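4'-phospho-dehydrooxetanocin synthase (Bacillus megaterium, PDB 5UL3) catalyses the oxidative ring contraction of dAMP to an oxetane aldehyde in oxetanocin A biosynthesis, as a cobalamin-dependent radical S-adenosylmethionine enzyme. Local coordinates at residues L38-I50 with L61-F73. Sequence-based numbering, arbitrary orientation.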
loop_
_atom_site.group_PDB
_atom_site.type_symbol
_atom_site.label_atom_id
_atom_site.label_comp_id
_atom_site.label_asym_id
_atom_site.label_seq_id
_atom_site.Cartn_x
_atom_site.Cartn_y
_atom_site.Cartn_z
ATOM N N LEU A 38 26.953 -29.143 3.169
ATOM C CA LEU A 38 26.661 -29.992 4.317
ATOM C C LEU A 38 26.656 -31.470 3.938
ATOM O O LEU A 38 27.047 -32.325 4.743
ATOM C CB LEU A 38 25.315 -29.596 4.924
ATOM C CG LEU A 38 24.650 -30.619 5.844
ATOM C CD1 LEU A 38 25.439 -30.798 7.133
ATOM C CD2 LEU A 38 23.184 -30.266 6.146
ATOM N N PHE A 39 26.214 -31.796 2.724
ATOM C CA PHE A 39 26.137 -33.192 2.317
ATOM C C PHE A 39 27.413 -33.683 1.651
ATOM O O PHE A 39 27.675 -34.894 1.655
ATOM C CB PHE A 39 24.919 -33.405 1.408
ATOM C CG PHE A 39 23.645 -33.630 2.174
ATOM C CD1 PHE A 39 22.921 -32.561 2.675
ATOM C CD2 PHE A 39 23.188 -34.915 2.428
ATOM C CE1 PHE A 39 21.766 -32.774 3.406
ATOM C CE2 PHE A 39 22.036 -35.129 3.151
ATOM C CZ PHE A 39 21.319 -34.054 3.639
ATOM N N LYS A 40 28.224 -32.777 1.113
ATOM C CA LYS A 40 29.562 -33.112 0.651
ATOM C C LYS A 40 30.580 -33.184 1.786
ATOM O O LYS A 40 31.761 -33.431 1.519
ATOM C CB LYS A 40 30.021 -32.092 -0.395
ATOM C CG LYS A 40 29.200 -32.113 -1.672
ATOM C CD LYS A 40 29.762 -31.153 -2.707
ATOM C CE LYS A 40 29.022 -31.285 -4.030
ATOM N NZ LYS A 40 29.589 -30.386 -5.076
ATOM N N ARG A 41 30.159 -32.980 3.040
ATOM C CA ARG A 41 31.073 -33.034 4.175
ATOM C C ARG A 41 31.424 -34.458 4.589
ATOM O O ARG A 41 32.276 -34.640 5.466
ATOM C CB ARG A 41 30.483 -32.290 5.376
ATOM C CG ARG A 41 31.494 -31.394 6.075
ATOM C CD ARG A 41 31.111 -31.055 7.513
ATOM N NE ARG A 41 29.800 -30.417 7.644
ATOM C CZ ARG A 41 29.527 -29.165 7.282
ATOM N NH1 ARG A 41 30.467 -28.400 6.735
ATOM N NH2 ARG A 41 28.303 -28.679 7.458
ATOM N N SER A 42 30.781 -35.462 3.994
ATOM C CA SER A 42 31.131 -36.860 4.195
ATOM C C SER A 42 31.338 -37.506 2.835
ATOM O O SER A 42 30.493 -37.366 1.945
ATOM C CB SER A 42 30.041 -37.617 4.968
ATOM O OG SER A 42 29.969 -37.198 6.318
ATOM N N LYS A 43 32.467 -38.201 2.672
ATOM C CA LYS A 43 32.624 -39.098 1.534
ATOM C C LYS A 43 31.718 -40.317 1.636
ATOM O O LYS A 43 31.642 -41.096 0.680
ATOM C CB LYS A 43 34.081 -39.546 1.405
ATOM C CG LYS A 43 35.013 -38.508 0.798
ATOM C CD LYS A 43 34.777 -38.344 -0.698
ATOM C CE LYS A 43 35.804 -37.403 -1.316
ATOM N NZ LYS A 43 35.628 -37.253 -2.787
ATOM N N GLU A 44 31.035 -40.495 2.768
ATOM C CA GLU A 44 30.085 -41.584 2.995
ATOM C C GLU A 44 28.689 -41.247 2.493
ATOM O O GLU A 44 27.687 -41.614 3.119
ATOM C CB GLU A 44 30.056 -41.932 4.478
ATOM C CG GLU A 44 31.357 -42.509 5.006
ATOM C CD GLU A 44 31.358 -42.614 6.513
ATOM O OE1 GLU A 44 31.816 -41.658 7.177
ATOM O OE2 GLU A 44 30.876 -43.644 7.034
ATOM N N PHE A 45 28.613 -40.540 1.363
ATOM C CA PHE A 45 27.363 -40.180 0.706
ATOM C C PHE A 45 27.673 -39.412 -0.573
ATOM O O PHE A 45 28.266 -38.328 -0.521
ATOM C CB PHE A 45 26.477 -39.333 1.626
ATOM C CG PHE A 45 25.044 -39.238 1.178
ATOM C CD1 PHE A 45 24.600 -39.919 0.052
ATOM C CD2 PHE A 45 24.139 -38.464 1.886
ATOM C CE1 PHE A 45 23.283 -39.829 -0.360
ATOM C CE2 PHE A 45 22.819 -38.372 1.480
ATOM C CZ PHE A 45 22.392 -39.054 0.355
ATOM N N ASP A 46 27.288 -39.961 -1.723
ATOM C CA ASP A 46 27.361 -39.240 -2.982
ATOM C C ASP A 46 25.976 -39.173 -3.612
ATOM O O ASP A 46 25.170 -40.101 -3.483
ATOM C CB ASP A 46 28.354 -39.881 -3.958
ATOM C CG ASP A 46 28.731 -38.948 -5.101
ATOM O OD1 ASP A 46 29.367 -37.902 -4.835
ATOM O OD2 ASP A 46 28.384 -39.257 -6.263
ATOM N N TYR A 47 25.708 -38.057 -4.290
ATOM C CA TYR A 47 24.397 -37.775 -4.851
ATOM C C TYR A 47 24.574 -37.085 -6.194
ATOM O O TYR A 47 25.636 -36.538 -6.497
ATOM C CB TYR A 47 23.562 -36.899 -3.906
ATOM C CG TYR A 47 24.139 -35.514 -3.687
ATOM C CD1 TYR A 47 23.828 -34.464 -4.545
ATOM C CD2 TYR A 47 25.000 -35.258 -2.627
ATOM C CE1 TYR A 47 24.362 -33.200 -4.353
ATOM C CE2 TYR A 47 25.531 -33.996 -2.423
ATOM C CZ TYR A 47 25.213 -32.971 -3.288
ATOM O OH TYR A 47 25.745 -31.713 -3.093
ATOM N N LYS A 48 23.506 -37.092 -6.990
ATOM C CA LYS A 48 23.569 -36.485 -8.316
ATOM C C LYS A 48 23.092 -35.036 -8.320
ATOM O O LYS A 48 23.741 -34.173 -8.917
ATOM C CB LYS A 48 22.758 -37.311 -9.318
ATOM C CG LYS A 48 23.516 -38.520 -9.854
ATOM C CD LYS A 48 22.852 -39.092 -11.097
ATOM C CE LYS A 48 23.794 -40.036 -11.838
ATOM N NZ LYS A 48 23.185 -40.535 -13.103
ATOM N N ARG A 49 21.964 -34.743 -7.679
ATOM C CA ARG A 49 21.517 -33.358 -7.622
ATOM C C ARG A 49 20.640 -33.162 -6.396
ATOM O O ARG A 49 20.180 -34.123 -5.773
ATOM C CB ARG A 49 20.787 -32.943 -8.910
ATOM C CG ARG A 49 19.462 -33.630 -9.162
ATOM C CD ARG A 49 18.865 -33.166 -10.490
ATOM N NE ARG A 49 17.402 -33.206 -10.497
ATOM C CZ ARG A 49 16.616 -32.174 -10.183
ATOM N NH1 ARG A 49 15.295 -32.312 -10.224
ATOM N NH2 ARG A 49 17.141 -31.005 -9.828
ATOM N N ILE A 50 20.455 -31.894 -6.022
ATOM C CA ILE A 50 19.597 -31.543 -4.903
ATOM C C ILE A 50 18.616 -30.471 -5.358
ATOM O O ILE A 50 18.841 -29.761 -6.339
ATOM C CB ILE A 50 20.371 -31.050 -3.661
ATOM C CG1 ILE A 50 21.117 -29.756 -3.964
ATOM C CG2 ILE A 50 21.324 -32.117 -3.147
ATOM C CD1 ILE A 50 21.283 -28.891 -2.745
ATOM N N LEU A 61 14.315 -30.384 1.628
ATOM C CA LEU A 61 15.440 -30.724 0.770
ATOM C C LEU A 61 15.229 -32.107 0.160
ATOM O O LEU A 61 14.905 -33.059 0.876
ATOM C CB LEU A 61 16.750 -30.699 1.567
ATOM C CG LEU A 61 17.988 -31.200 0.836
ATOM C CD1 LEU A 61 18.334 -30.298 -0.334
ATOM C CD2 LEU A 61 19.156 -31.298 1.811
ATOM N N TYR A 62 15.382 -32.199 -1.156
ATOM C CA TYR A 62 15.436 -33.471 -1.865
ATOM C C TYR A 62 16.880 -33.726 -2.269
ATOM O O TYR A 62 17.513 -32.872 -2.896
ATOM C CB TYR A 62 14.537 -33.466 -3.104
ATOM C CG TYR A 62 13.113 -33.102 -2.786
ATOM C CD1 TYR A 62 12.714 -31.768 -2.701
ATOM C CD2 TYR A 62 12.165 -34.090 -2.563
ATOM C CE1 TYR A 62 11.386 -31.442 -2.389
ATOM C CE2 TYR A 62 10.853 -33.772 -2.261
ATOM C CZ TYR A 62 10.471 -32.454 -2.178
ATOM O OH TYR A 62 9.162 -32.172 -1.866
ATOM N N VAL A 63 17.400 -34.885 -1.898
ATOM C CA VAL A 63 18.712 -35.328 -2.350
ATOM C C VAL A 63 18.465 -36.473 -3.320
ATOM O O VAL A 63 17.990 -37.539 -2.918
ATOM C CB VAL A 63 19.609 -35.766 -1.184
ATOM C CG1 VAL A 63 21.039 -36.003 -1.687
ATOM C CG2 VAL A 63 19.589 -34.715 -0.086
ATOM N N ILE A 64 18.730 -36.237 -4.601
ATOM C CA ILE A 64 18.496 -37.235 -5.637
ATOM C C ILE A 64 19.802 -38.002 -5.830
ATOM O O ILE A 64 20.738 -37.500 -6.454
ATOM C CB ILE A 64 18.024 -36.595 -6.941
ATOM C CG1 ILE A 64 16.704 -35.839 -6.719
ATOM C CG2 ILE A 64 17.859 -37.661 -8.009
ATOM C CD1 ILE A 64 16.182 -35.160 -7.964
ATOM N N GLU A 65 19.868 -39.221 -5.280
ATOM C CA GLU A 65 21.024 -40.086 -5.520
ATOM C C GLU A 65 21.056 -40.491 -6.983
ATOM O O GLU A 65 21.994 -40.150 -7.706
ATOM C CB GLU A 65 20.989 -41.323 -4.630
ATOM C CG GLU A 65 21.659 -41.133 -3.288
ATOM C CD GLU A 65 21.996 -42.454 -2.628
ATOM O OE1 GLU A 65 22.636 -43.298 -3.291
ATOM O OE2 GLU A 65 21.613 -42.652 -1.455
ATOM N N ASP A 66 19.985 -41.140 -7.444
ATOM C CA ASP A 66 19.525 -41.060 -8.830
ATOM C C ASP A 66 17.993 -41.081 -8.810
ATOM O O ASP A 66 17.366 -40.915 -7.759
ATOM C CB ASP A 66 20.152 -42.165 -9.698
ATOM C CG ASP A 66 19.622 -43.559 -9.385
ATOM O OD1 ASP A 66 18.909 -43.754 -8.378
ATOM O OD2 ASP A 66 19.933 -44.477 -10.171
ATOM N N SER A 67 17.372 -41.291 -9.975
ATOM C CA SER A 67 15.914 -41.291 -10.041
ATOM C C SER A 67 15.281 -42.446 -9.269
ATOM O O SER A 67 14.075 -42.400 -9.004
ATOM C CB SER A 67 15.442 -41.329 -11.498
ATOM O OG SER A 67 15.600 -42.617 -12.062
ATOM N N SER A 68 16.057 -43.466 -8.897
ATOM C CA SER A 68 15.540 -44.626 -8.180
ATOM C C SER A 68 15.818 -44.580 -6.683
ATOM O O SER A 68 15.348 -45.460 -5.957
ATOM C CB SER A 68 16.128 -45.916 -8.763
ATOM O OG SER A 68 17.508 -46.029 -8.462
ATOM N N LYS A 69 16.574 -43.589 -6.212
ATOM C CA LYS A 69 16.821 -43.368 -4.788
ATOM C C LYS A 69 16.769 -41.867 -4.522
ATOM O O LYS A 69 17.696 -41.143 -4.897
ATOM C CB LYS A 69 18.172 -43.953 -4.372
ATOM C CG LYS A 69 18.327 -44.185 -2.884
ATOM C CD LYS A 69 19.555 -45.040 -2.592
ATOM C CE LYS A 69 19.687 -45.337 -1.106
ATOM N NZ LYS A 69 20.929 -46.109 -0.809
ATOM N N ILE A 70 15.697 -41.409 -3.871
ATOM C CA ILE A 70 15.464 -39.992 -3.586
ATOM C C ILE A 70 15.251 -39.831 -2.082
ATOM O O ILE A 70 14.298 -40.391 -1.525
ATOM C CB ILE A 70 14.246 -39.451 -4.360
ATOM C CG1 ILE A 70 14.475 -39.545 -5.870
ATOM C CG2 ILE A 70 13.895 -38.009 -3.929
ATOM C CD1 ILE A 70 13.234 -39.247 -6.681
ATOM N N HIS A 71 16.127 -39.064 -1.428
ATOM C CA HIS A 71 15.983 -38.756 -0.008
ATOM C C HIS A 71 15.232 -37.446 0.155
ATOM O O HIS A 71 15.460 -36.505 -0.602
ATOM C CB HIS A 71 17.343 -38.613 0.670
ATOM C CG HIS A 71 18.237 -39.799 0.498
ATOM N ND1 HIS A 71 18.295 -40.826 1.415
ATOM C CD2 HIS A 71 19.120 -40.110 -0.478
ATOM C CE1 HIS A 71 19.169 -41.728 1.002
ATOM N NE2 HIS A 71 19.684 -41.316 -0.142
ATOM N N VAL A 72 14.375 -37.377 1.166
ATOM C CA VAL A 72 13.592 -36.174 1.432
ATOM C C VAL A 72 13.747 -35.816 2.904
ATOM O O VAL A 72 13.444 -36.637 3.781
ATOM C CB VAL A 72 12.107 -36.361 1.073
ATOM C CG1 VAL A 72 11.369 -35.009 1.133
ATOM C CG2 VAL A 72 11.962 -36.990 -0.313
ATOM N N PHE A 73 14.183 -34.580 3.170
ATOM C CA PHE A 73 14.381 -34.048 4.518
ATOM C C PHE A 73 13.422 -32.892 4.761
ATOM O O PHE A 73 13.395 -31.937 3.974
ATOM C CB PHE A 73 15.810 -33.530 4.700
ATOM C CG PHE A 73 16.872 -34.594 4.575
ATOM C CD1 PHE A 73 17.443 -34.885 3.345
ATOM C CD2 PHE A 73 17.319 -35.282 5.697
ATOM C CE1 PHE A 73 18.434 -35.868 3.233
ATOM C CE2 PHE A 73 18.301 -36.262 5.591
ATOM C CZ PHE A 73 18.855 -36.549 4.362
#
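With CG of Phe45 trans to its own nitrogen (chi1 -164°) and CG of His71 trans to its carbonyl carbon (chi1 -55°), the two rings approach from opposite directions and meet as an offset edge-to-face pair, the edge of Phe45 toward the face of His71, CZ of Phe45 lying 3.5 Å from CD2 of His71. The imidazole is held at both nitrogens: NE2 donates an almost straight bond to OE2 of Glu65 in its own hairpin (2.7 Å), in the ring plane and on the anti lone pair, while ND1 is hydrogen-bonded to the hydroxyl of Tyr102 on the neighbouring strand. That carboxylate oxygen also forms a salt bridge with Lys69, which probably favours its charged form. Deeper in, Phe39 repeats the aromatic theme, turning its edge to the face of Phe73 with the planes at 61°, while CG2 of Val63 sits over one face of the Phe39 ring in a CH-pi contact and CD2 of Leu61 lies 3.4 Å from CE1 of Phe39. The other methyl of Val63, CG1, packs against CB of Tyr47. Where the backbones join, a classic beta bulge lets the carbonyl of Ile64 accept from both Lys48 N (2.8 Å) and Arg49 N (3.3 Å). On the sheet face opposite Val63, Arg49 runs alongside Ile64, whose CD1 lies over the guanidinium; Tyr112 and the carbonyl of Leu115 bind that group. The contact thus illustrates how an edge strand, 49-53, pairs antiparallel with 60-64 in a four-stranded sheet of the N-terminal domain, one face packed by helices 28-39 and 7-21, the other by helix 109-115.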